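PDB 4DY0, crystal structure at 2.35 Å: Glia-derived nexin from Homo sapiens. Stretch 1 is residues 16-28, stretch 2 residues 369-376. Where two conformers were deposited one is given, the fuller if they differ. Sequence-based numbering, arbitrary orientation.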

# COMPACT_ATOMS: atom_id res chain seq x y z
N GLY A 16 -7.57 -4.31 2.04
CA GLY A 16 -6.76 -3.28 1.41
C GLY A 16 -6.82 -3.33 -0.10
O GLY A 16 -6.87 -2.30 -0.76
N ILE A 17 -6.79 -4.53 -0.66
CA ILE A 17 -6.83 -4.69 -2.10
C ILE A 17 -8.18 -4.23 -2.67
O ILE A 17 -8.23 -3.59 -3.73
CB ILE A 17 -6.53 -6.15 -2.51
CG1 ILE A 17 -5.07 -6.50 -2.18
CG2 ILE A 17 -6.78 -6.36 -4.00
CD1 ILE A 17 -4.72 -7.96 -2.42
N GLN A 18 -9.25 -4.54 -1.96
CA GLN A 18 -10.59 -4.13 -2.38
C GLN A 18 -10.67 -2.61 -2.51
O GLN A 18 -11.31 -2.09 -3.43
CB GLN A 18 -11.65 -4.62 -1.39
CG GLN A 18 -12.00 -6.09 -1.56
CD GLN A 18 -12.96 -6.58 -0.50
OE1 GLN A 18 -12.77 -7.66 0.06
NE2 GLN A 18 -13.99 -5.79 -0.21
N VAL A 19 -10.01 -1.92 -1.59
CA VAL A 19 -9.94 -0.47 -1.66
C VAL A 19 -9.20 -0.05 -2.93
O VAL A 19 -9.68 0.78 -3.69
CB VAL A 19 -9.25 0.14 -0.42
CG1 VAL A 19 -8.96 1.61 -0.63
CG2 VAL A 19 -10.13 -0.08 0.82
N PHE A 20 -8.04 -0.66 -3.17
CA PHE A 20 -7.29 -0.39 -4.40
C PHE A 20 -8.18 -0.56 -5.63
O PHE A 20 -8.17 0.28 -6.54
CB PHE A 20 -6.07 -1.30 -4.50
CG PHE A 20 -5.33 -1.18 -5.81
CD1 PHE A 20 -4.35 -0.21 -5.99
CD2 PHE A 20 -5.62 -2.03 -6.87
CE1 PHE A 20 -3.67 -0.10 -7.18
CE2 PHE A 20 -4.95 -1.92 -8.08
CZ PHE A 20 -3.97 -0.96 -8.23
N ASN A 21 -8.95 -1.64 -5.65
CA ASN A 21 -9.81 -1.95 -6.79
C ASN A 21 -10.87 -0.89 -7.02
O ASN A 21 -11.31 -0.65 -8.15
CB ASN A 21 -10.47 -3.32 -6.62
CG ASN A 21 -9.47 -4.45 -6.70
OD1 ASN A 21 -8.39 -4.30 -7.27
ND2 ASN A 21 -9.83 -5.61 -6.14
N GLN A 22 -11.28 -0.24 -5.95
CA GLN A 22 -12.24 0.84 -6.06
C GLN A 22 -11.60 2.05 -6.70
O GLN A 22 -12.11 2.59 -7.69
CB GLN A 22 -12.75 1.24 -4.69
CG GLN A 22 -13.82 0.34 -4.14
CD GLN A 22 -14.52 1.00 -2.99
OE1 GLN A 22 -14.64 0.43 -1.91
NE2 GLN A 22 -14.97 2.23 -3.20
N ILE A 23 -10.49 2.48 -6.12
CA ILE A 23 -9.81 3.69 -6.57
C ILE A 23 -9.45 3.56 -8.05
O ILE A 23 -9.72 4.45 -8.85
CB ILE A 23 -8.54 3.95 -5.75
CG1 ILE A 23 -8.90 4.09 -4.27
CG2 ILE A 23 -7.82 5.19 -6.26
CD1 ILE A 23 -7.71 4.00 -3.33
N VAL A 24 -8.85 2.43 -8.39
CA VAL A 24 -8.42 2.14 -9.74
C VAL A 24 -9.58 2.13 -10.75
O VAL A 24 -9.42 2.52 -11.91
CB VAL A 24 -7.65 0.81 -9.75
CG1 VAL A 24 -8.18 -0.15 -10.80
CG2 VAL A 24 -6.15 1.06 -9.88
N LYS A 25 -10.75 1.68 -10.32
CA LYS A 25 -11.93 1.76 -11.18
C LYS A 25 -12.39 3.19 -11.37
O LYS A 25 -12.91 3.56 -12.42
CB LYS A 25 -13.07 0.88 -10.65
CG LYS A 25 -13.39 -0.31 -11.56
CD LYS A 25 -14.01 -1.48 -10.79
CE LYS A 25 -12.93 -2.29 -10.07
NZ LYS A 25 -13.41 -3.62 -9.59
N SER A 26 -12.20 4.02 -10.34
CA SER A 26 -12.60 5.42 -10.45
C SER A 26 -11.54 6.25 -11.17
O SER A 26 -11.86 7.27 -11.79
CB SER A 26 -12.91 6.00 -9.07
OG SER A 26 -11.73 6.37 -8.39
N ARG A 27 -10.29 5.80 -11.10
CA ARG A 27 -9.17 6.51 -11.72
C ARG A 27 -8.36 5.57 -12.63
O ARG A 27 -7.21 5.23 -12.33
CB ARG A 27 -8.26 7.10 -10.64
CG ARG A 27 -8.97 7.90 -9.55
CD ARG A 27 -9.64 9.14 -10.12
NE ARG A 27 -8.70 9.97 -10.87
CZ ARG A 27 -9.04 10.81 -11.84
NH1 ARG A 27 -8.10 11.51 -12.46
NH2 ARG A 27 -10.31 10.96 -12.19
N PRO A 28 -8.94 5.16 -13.76
CA PRO A 28 -8.35 4.13 -14.61
C PRO A 28 -6.99 4.51 -15.19
O PRO A 28 -6.17 3.63 -15.46
CB PRO A 28 -9.36 3.97 -15.75
CG PRO A 28 -10.63 4.56 -15.23
CD PRO A 28 -10.24 5.64 -14.28
N ALA A 369 1.75 -10.73 3.72
CA ALA A 369 1.28 -9.35 3.72
C ALA A 369 1.58 -8.66 2.39
O ALA A 369 2.70 -8.77 1.88
CB ALA A 369 1.88 -8.57 4.87
N VAL A 370 0.60 -7.96 1.85
CA VAL A 370 0.80 -7.18 0.64
C VAL A 370 1.12 -5.75 1.03
O VAL A 370 0.22 -4.96 1.34
CB VAL A 370 -0.45 -7.20 -0.27
CG1 VAL A 370 -0.16 -6.48 -1.58
CG2 VAL A 370 -0.88 -8.64 -0.54
N LEU A 371 2.40 -5.41 1.03
CA LEU A 371 2.87 -4.11 1.49
C LEU A 371 2.56 -3.00 0.49
O LEU A 371 2.26 -1.87 0.88
CB LEU A 371 4.37 -4.17 1.78
CG LEU A 371 4.81 -5.40 2.58
CD1 LEU A 371 6.32 -5.42 2.79
CD2 LEU A 371 4.08 -5.46 3.91
N PHE A 372 2.65 -3.32 -0.80
CA PHE A 372 2.38 -2.35 -1.85
C PHE A 372 1.50 -2.97 -2.92
O PHE A 372 1.64 -4.15 -3.26
CB PHE A 372 3.68 -1.91 -2.54
CG PHE A 372 4.48 -0.91 -1.77
CD1 PHE A 372 5.29 -1.32 -0.71
CD2 PHE A 372 4.48 0.42 -2.12
CE1 PHE A 372 6.06 -0.40 -0.02
CE2 PHE A 372 5.24 1.35 -1.43
CZ PHE A 372 6.03 0.93 -0.37
N MET A 373 0.62 -2.15 -3.47
CA MET A 373 -0.11 -2.49 -4.68
C MET A 373 -0.21 -1.23 -5.53
O MET A 373 -0.63 -0.18 -5.04
CB MET A 373 -1.49 -3.04 -4.34
CG MET A 373 -2.26 -3.53 -5.55
SD MET A 373 -3.78 -4.38 -5.07
CE MET A 373 -4.30 -5.07 -6.65
N GLY A 374 0.18 -1.33 -6.79
CA GLY A 374 0.21 -0.15 -7.63
C GLY A 374 -0.23 -0.36 -9.06
O GLY A 374 -0.01 -1.42 -9.66
N GLN A 375 -0.86 0.66 -9.63
CA GLN A 375 -1.10 0.67 -11.05
C GLN A 375 -0.29 1.82 -11.63
O GLN A 375 -0.47 2.98 -11.26
CB GLN A 375 -2.60 0.80 -11.37
CG GLN A 375 -3.01 2.11 -11.98
CD GLN A 375 -4.42 2.08 -12.53
OE1 GLN A 375 -4.90 1.05 -12.99
NE2 GLN A 375 -5.10 3.22 -12.49
N ILE A 376 0.64 1.49 -12.52
CA ILE A 376 1.49 2.52 -13.12
C ILE A 376 1.08 2.76 -14.56
O ILE A 376 1.29 1.90 -15.42
CB ILE A 376 2.97 2.12 -13.07
CG1 ILE A 376 3.41 1.86 -11.62
CG2 ILE A 376 3.84 3.18 -13.74
CD1 ILE A 376 3.19 3.04 -10.68
O HOH W 1 -6.72 1.03 -15.29

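How do the two backbones lie against each other? Residues 16-26 form a helix that began earlier in the chain, and 369-376 run as a strand. Their axes pass 9.7 Å apart at closest approach, with N-to-C directions only 16° from parallel, so the helix lies almost along the strand and the two can meet over several residues. The CA atoms of Phe20 and Met373 are 7.5 Å apart, and those of Val24 and Gln375 are 7.6 Å apart. Four helical residues on one side thus keep pace with two strand residues on the other. The helix presents Phe20 and Val24, one turn apart. Met373 and Gln375, two apart, point toward it by the alternation of the strand; Val370 also points toward it, although it is three residues from Met373, the backbone leaving extended geometry between them at Leu371 (phi/psi -75/-36). The helix bonds its main chain within the stretch, as in Val24 N to Phe20 O at 2.9 Å, and its approach to the strand is made mainly by side chains.

What holds the apolar centre together? Met373 has the largest covered area of any residue here, and its side chain, t at all three chi angles, reaches out in extended form beside the Phe20 ring. Met373 CG sits over one face of that ring, 3.7 Å from the centroid and 5° off the normal, a CH-pi contact in which a slightly polarised CH group meets the electron-rich face. Further along, Met373 SD lies 4.0 Å from the same centroid but obliquely, at 31° off the normal, where polarisable sulfur can still interact favourably with the aromatic system. The terminal methyl comes closer still to a ring atom, with Met373 CE 3.3 Å from Phe20 CD2.

Which other apolar groups fill in around this pair? Ile17 starts sideways at its CB, but its side-chain end comes nearer the strand: Ile17 CG2 is 3.8 Å from Met373 SD, and Ile17 CD1 is 4.3 Å from Val370 CG2. One isoleucine thereby touches two strand residues, extending the dispersion contacts beyond the methionine. At the far tip of the Phe20 ring, CZ approaches the strand backbone, 3.8 Å from Gln375 N, which lies at the ring edge near its plane. Gly374 C is 3.9 Å from Phe20 CZ, a contact made by the backbone itself.

How does the contact change where the helix ends? Arg27 is the first residue to leave helical phi/psi, and here packing gives way to polar groups. Gln375 bridges the two regimes: its CD lies 3.3 Å from Val24 CG2, a tight approach, while its amide extends to the carbonyls beyond the helix. Gln375 NE2 is 2.9 Å from Arg27 O and 3.2 Å from Pro28 O. A water makes a clearer link, donating to Pro28 O at 2.7 Å and to Gln375 OE1 at 2.9 Å. Both of its hydrogens are thus used to join two acceptors, which could not bond to each other directly, across the gap between the stretches.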